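Local coordinates for protein O-succinylhomoserine sulfhydrylase (Mycobacterium tuberculosis, PDB 3NDN) that probably catalyses the formation of L-homocysteine from O-succinyl-L-homoserine and hydrogen sulfide, using pyridoxal 5'-phosphate, in methionine biosynthesis, at residues A96-T102 with G238-R244; I185-T189 with P215-D219. All coordinates share one frame; numbering follows the deposited sequence.

Interaction 1 of 2, residues A96-T102 with G238-R244; sequences APAAFAT and GAILGDR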
loop_
_atom_site.group_PDB
_atom_site.type_symbol
_atom_site.label_atom_id
_atom_site.label_comp_id
_atom_site.label_asym_id
_atom_site.label_seq_id
_atom_site.Cartn_x
_atom_site.Cartn_y
_atom_site.Cartn_z
ATOM N N ALA A 96 8.317 -12.380 -26.059
ATOM C CA ALA A 96 8.125 -13.811 -25.783
ATOM C C ALA A 96 6.687 -14.233 -26.142
ATOM O O ALA A 96 5.807 -13.369 -26.191
ATOM C CB ALA A 96 8.392 -14.100 -24.304
ATOM N N PRO A 97 6.447 -15.552 -26.383
ATOM C CA PRO A 97 5.083 -16.048 -26.641
ATOM C C PRO A 97 4.132 -16.000 -25.422
ATOM O O PRO A 97 2.920 -15.824 -25.602
ATOM C CB PRO A 97 5.316 -17.504 -27.116
ATOM C CG PRO A 97 6.785 -17.543 -27.555
ATOM C CD PRO A 97 7.454 -16.621 -26.583
ATOM N N ALA A 98 4.669 -16.163 -24.204
ATOM C CA ALA A 98 3.851 -16.198 -22.972
ATOM C C ALA A 98 4.685 -15.950 -21.697
ATOM O O ALA A 98 5.928 -15.991 -21.752
ATOM C CB ALA A 98 3.056 -17.515 -22.877
ATOM N N ALA A 99 4.002 -15.668 -20.576
ATOM C CA ALA A 99 4.634 -15.283 -19.288
ATOM C C ALA A 99 3.840 -15.718 -18.038
ATOM O O ALA A 99 2.599 -15.819 -18.078
ATOM C CB ALA A 99 4.849 -13.770 -19.241
ATOM N N PHE A 100 4.556 -15.956 -16.937
ATOM C CA PHE A 100 3.967 -16.286 -15.626
ATOM C C PHE A 100 4.777 -15.621 -14.503
ATOM O O PHE A 100 5.998 -15.798 -14.442
ATOM C CB PHE A 100 3.933 -17.816 -15.399
ATOM C CG PHE A 100 2.711 -18.284 -14.619
ATOM C CD1 PHE A 100 1.762 -19.109 -15.213
ATOM C CD2 PHE A 100 2.498 -17.856 -13.308
ATOM C CE1 PHE A 100 0.613 -19.526 -14.515
ATOM C CE2 PHE A 100 1.354 -18.269 -12.592
ATOM C CZ PHE A 100 0.413 -19.105 -13.200
ATOM N N ALA A 101 4.110 -14.846 -13.638
ATOM C CA ALA A 101 4.762 -14.116 -12.539
ATOM C C ALA A 101 4.979 -15.009 -11.308
ATOM O O ALA A 101 4.162 -15.897 -11.051
ATOM C CB ALA A 101 3.911 -12.870 -12.140
ATOM N N THR A 102 6.046 -14.739 -10.541
ATOM C CA THR A 102 6.401 -15.529 -9.320
ATOM C C THR A 102 6.729 -14.629 -8.098
ATOM O O THR A 102 6.845 -13.410 -8.247
ATOM C CB THR A 102 7.611 -16.446 -9.576
ATOM O OG1 THR A 102 8.787 -15.646 -9.739
ATOM C CG2 THR A 102 7.437 -17.348 -10.824
ATOM N N GLY A 238 9.462 -12.072 -9.466
ATOM C CA GLY A 238 10.168 -12.653 -10.632
ATOM C C GLY A 238 9.222 -13.049 -11.740
ATOM O O GLY A 238 8.011 -12.824 -11.633
ATOM N N ALA A 239 9.759 -13.652 -12.805
ATOM C CA ALA A 239 8.923 -14.110 -13.904
ATOM C C ALA A 239 9.586 -15.201 -14.736
ATOM O O ALA A 239 10.818 -15.249 -14.848
ATOM C CB ALA A 239 8.529 -12.931 -14.823
ATOM N N ILE A 240 8.745 -16.040 -15.341
ATOM C CA ILE A 240 9.184 -17.061 -16.316
ATOM C C ILE A 240 8.577 -16.761 -17.697
ATOM O O ILE A 240 7.352 -16.674 -17.832
ATOM C CB ILE A 240 8.762 -18.478 -15.875
ATOM C CG1 ILE A 240 9.223 -18.769 -14.433
ATOM C CG2 ILE A 240 9.305 -19.548 -16.860
ATOM C CD1 ILE A 240 8.442 -19.891 -13.727
ATOM N N LEU A 241 9.422 -16.640 -18.725
ATOM C CA LEU A 241 8.927 -16.443 -20.106
ATOM C C LEU A 241 9.337 -17.597 -21.063
ATOM O O LEU A 241 10.489 -18.041 -21.031
ATOM C CB LEU A 241 9.360 -15.077 -20.663
ATOM C CG LEU A 241 8.984 -13.814 -19.849
ATOM C CD1 LEU A 241 10.138 -13.404 -18.928
ATOM C CD2 LEU A 241 8.624 -12.659 -20.778
ATOM N N GLY A 242 8.388 -18.064 -21.887
ATOM C CA GLY A 242 8.604 -19.196 -22.837
ATOM C C GLY A 242 7.403 -19.504 -23.750
ATOM O O GLY A 242 6.518 -18.660 -23.925
ATOM N N ASP A 243 7.396 -20.694 -24.362
ATOM C CA ASP A 243 6.336 -21.100 -25.310
ATOM C C ASP A 243 4.998 -21.294 -24.581
ATOM O O ASP A 243 4.984 -21.667 -23.407
ATOM C CB ASP A 243 6.704 -22.416 -26.016
ATOM C CG ASP A 243 7.899 -22.285 -26.960
ATOM O OD1 ASP A 243 8.109 -21.217 -27.564
ATOM O OD2 ASP A 243 8.628 -23.290 -27.125
ATOM N N ARG A 244 3.892 -21.057 -25.283
ATOM C CA ARG A 244 2.541 -21.237 -24.710
ATOM C C ARG A 244 2.305 -22.611 -24.055
ATOM O O ARG A 244 1.760 -22.676 -22.948
ATOM C CB ARG A 244 1.436 -20.931 -25.735
ATOM C CG ARG A 244 -0.001 -20.964 -25.132
ATOM C CD ARG A 244 -1.112 -21.142 -26.184
ATOM N NE ARG A 244 -0.691 -21.983 -27.313
ATOM C CZ ARG A 244 -0.706 -23.319 -27.333
ATOM N NH1 ARG A 244 -1.134 -24.024 -26.286
ATOM N NH2 ARG A 244 -0.277 -23.955 -28.416
#
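Ala96 lays its CB against Leu241, 3.8 Å from CD2, at the edge where 96-102 comes alongside the antiparallel strand 238-242. The ring of Pro97 then rides over the Gly242 carbonyl, its CD 3.5 Å from Gly242 O, while CG leans on the Asp243 carboxylate. Ala98 O takes a long, isolated bond from Gly242 N. Regular pairing begins at Ala99, in a non-hydrogen-bonded pair with Leu241; its CA donates a C-H...O contact to Ile240 O (3.4 Å). Phe100 and Ile240 exchange two backbone bonds, the one from Ile240 N to Phe100 O nearly straight (2.9 Å, 171°), the return one more bent. The Phe100 ring itself swings away from strand 238-242 toward Met255 of helix 244-258. Ala101 turns its methyl to the same face as Ala99, Ala239 and Leu241, where Ala101 and Ala239 meet helix 81-94. At Thr102 both backbone bonds to Gly238 persist, Thr102 N lying 3.0 Å from Gly238 O. With OG1 set between its own N and carbonyl carbon (chi1 69°), the hydroxyl bonds to Ser104 O and CG2 meets Ile240 CD1 at 4.0 Å. The inward-facing polar groups of Phe100, Thr102, Ile240 and Gly238 thus satisfy one another, whereas Ala101 N goes to the Glu87 carboxylate; mostly small apolar groups lie on the face of Ala99, and Phe100, Thr102 and Ile240 on the other.

Interaction 2 of 2, residues I185-T189 with P215-D219; sequences IAAVT and PLGVD
Ile185 and Val218 meet methyl to methyl, with 3.6 Å between Ile185 CG2 and Val218 CG2 and the two side chains inclined obliquely to each other. The same Ile185 branch also faces Leu216, whose CB lies 4.2 Å from Ile185 CG2; here the side chains run at about a right angle. In Ile185, CG1 stands beside the backbone N (chi1 -60°), leaving CG2 anti to that N and carrying this methyl off the helix toward both loop residues. Leu216 bends its other end toward the helix surface, where CD2 comes 4.4 Å from Ala186 CB.

One turn further on, Thr189 presents two different groups. Its CG2 presses on the loop backbone, 3.3 Å from Gly217 O, and its OG1 lies 4.0 Å from Val218 CG2, the two side chains crossing at about a right angle. That hydroxyl is tied back to the helix, donating to Ile185 O at 2.9 Å from above the carbonyl plane; Ile185 O thereby accepts from both Thr189 N and Thr189 OG1. The bond fixes the rotation of Thr189 and turns its methyl to the loop. At phi 92° and psi 15°, Gly217 has a conformation in which any CB would jam against Leu216 O, which calls for glycine, and would also sit tight against Thr189 CG2.

The contact joins the start of helix 185-194 to the loop leading into strand 220-224. Ile185 also packs on Phe172 of strand 169-173, Val218 rests on Leu201 of strand 198-202, and Asp219 bonds to His193 of the same helix.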
loop_
_atom_site.group_PDB
_atom_site.type_symbol
_atom_site.label_atom_id
_atom_site.label_comp_id
_atom_site.label_asym_id
_atom_site.label_seq_id
_atom_site.Cartn_x
_atom_site.Cartn_y
_atom_site.Cartn_z
ATOM N N ILE A 185 25.994 -17.450 -26.406
ATOM C CA ILE A 185 24.570 -17.895 -26.425
ATOM C C ILE A 185 24.193 -18.701 -27.691
ATOM O O ILE A 185 23.661 -19.812 -27.581
ATOM C CB ILE A 185 23.566 -16.718 -26.182
ATOM C CG1 ILE A 185 23.801 -16.057 -24.818
ATOM C CG2 ILE A 185 22.088 -17.185 -26.290
ATOM C CD1 ILE A 185 23.087 -14.675 -24.664
ATOM N N ALA A 186 24.468 -18.154 -28.879
ATOM C CA ALA A 186 24.120 -18.845 -30.136
ATOM C C ALA A 186 24.810 -20.211 -30.299
ATOM O O ALA A 186 24.189 -21.170 -30.757
ATOM C CB ALA A 186 24.388 -17.964 -31.351
ATOM N N ALA A 187 26.087 -20.296 -29.934
ATOM C CA ALA A 187 26.828 -21.552 -30.082
ATOM C C ALA A 187 26.346 -22.628 -29.091
ATOM O O ALA A 187 26.199 -23.796 -29.456
ATOM C CB ALA A 187 28.330 -21.304 -29.959
ATOM N N VAL A 188 26.085 -22.235 -27.845
ATOM C CA VAL A 188 25.587 -23.188 -26.846
ATOM C C VAL A 188 24.158 -23.655 -27.193
ATOM O O VAL A 188 23.837 -24.837 -27.045
ATOM C CB VAL A 188 25.668 -22.620 -25.398
ATOM C CG1 VAL A 188 24.897 -23.502 -24.404
ATOM C CG2 VAL A 188 27.132 -22.467 -24.978
ATOM N N THR A 189 23.328 -22.740 -27.688
ATOM C CA THR A 189 21.945 -23.062 -28.092
ATOM C C THR A 189 21.920 -24.117 -29.235
ATOM O O THR A 189 21.081 -25.038 -29.237
ATOM C CB THR A 189 21.165 -21.776 -28.491
ATOM O OG1 THR A 189 20.992 -20.935 -27.336
ATOM C CG2 THR A 189 19.779 -22.113 -29.026
ATOM N N PRO A 215 15.537 -14.033 -30.026
ATOM C CA PRO A 215 16.048 -14.064 -31.427
ATOM C C PRO A 215 17.241 -15.003 -31.678
ATOM O O PRO A 215 17.521 -15.353 -32.835
ATOM C CB PRO A 215 16.463 -12.612 -31.686
ATOM C CG PRO A 215 15.582 -11.798 -30.775
ATOM C CD PRO A 215 15.427 -12.646 -29.522
ATOM N N LEU A 216 17.935 -15.407 -30.611
ATOM C CA LEU A 216 19.100 -16.278 -30.724
ATOM C C LEU A 216 18.726 -17.750 -30.502
ATOM O O LEU A 216 19.593 -18.630 -30.533
ATOM C CB LEU A 216 20.216 -15.820 -29.774
ATOM C CG LEU A 216 20.852 -14.456 -30.075
ATOM C CD1 LEU A 216 21.634 -13.922 -28.879
ATOM C CD2 LEU A 216 21.734 -14.505 -31.318
ATOM N N GLY A 217 17.431 -17.999 -30.296
ATOM C CA GLY A 217 16.898 -19.354 -30.178
ATOM C C GLY A 217 16.810 -19.928 -28.773
ATOM O O GLY A 217 16.648 -21.142 -28.607
ATOM N N VAL A 218 16.927 -19.072 -27.757
ATOM C CA VAL A 218 16.752 -19.515 -26.371
ATOM C C VAL A 218 15.266 -19.892 -26.195
ATOM O O VAL A 218 14.392 -19.245 -26.775
ATOM C CB VAL A 218 17.217 -18.418 -25.374
ATOM C CG1 VAL A 218 16.800 -18.721 -23.976
ATOM C CG2 VAL A 218 18.739 -18.254 -25.430
ATOM N N ASP A 219 14.989 -20.942 -25.420
ATOM C CA ASP A 219 13.617 -21.434 -25.237
ATOM C C ASP A 219 12.861 -20.753 -24.087
ATOM O O ASP A 219 11.646 -20.567 -24.167
ATOM C CB ASP A 219 13.621 -22.952 -25.022
ATOM C CG ASP A 219 14.273 -23.697 -26.188
ATOM O OD1 ASP A 219 13.571 -23.961 -27.188
ATOM O OD2 ASP A 219 15.493 -23.979 -26.104
#

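Interactions 1 and 2 belong to the same large domain, their centres 17 Å apart and their nearest atoms about 4 Å apart without touching. Strand 220-224 connects them: it follows 215-219 directly in sequence, and its neighbour in the sheet is strand 238-242, bonded to it through Ala239-Tyr223 and Leu241-Val221. In interaction 1, 98-102 is an outermost strand of the sheet within this chain, whereas interaction 2 fits a helix and the loop before an inner strand together. Both lie within the chain span between 96 and 244. Lys227, the residue predicted to carry pyridoxal phosphate, falls in the connection between strands 220-224 and 238-242, the first led into by 215-219 and the second part of interaction 1.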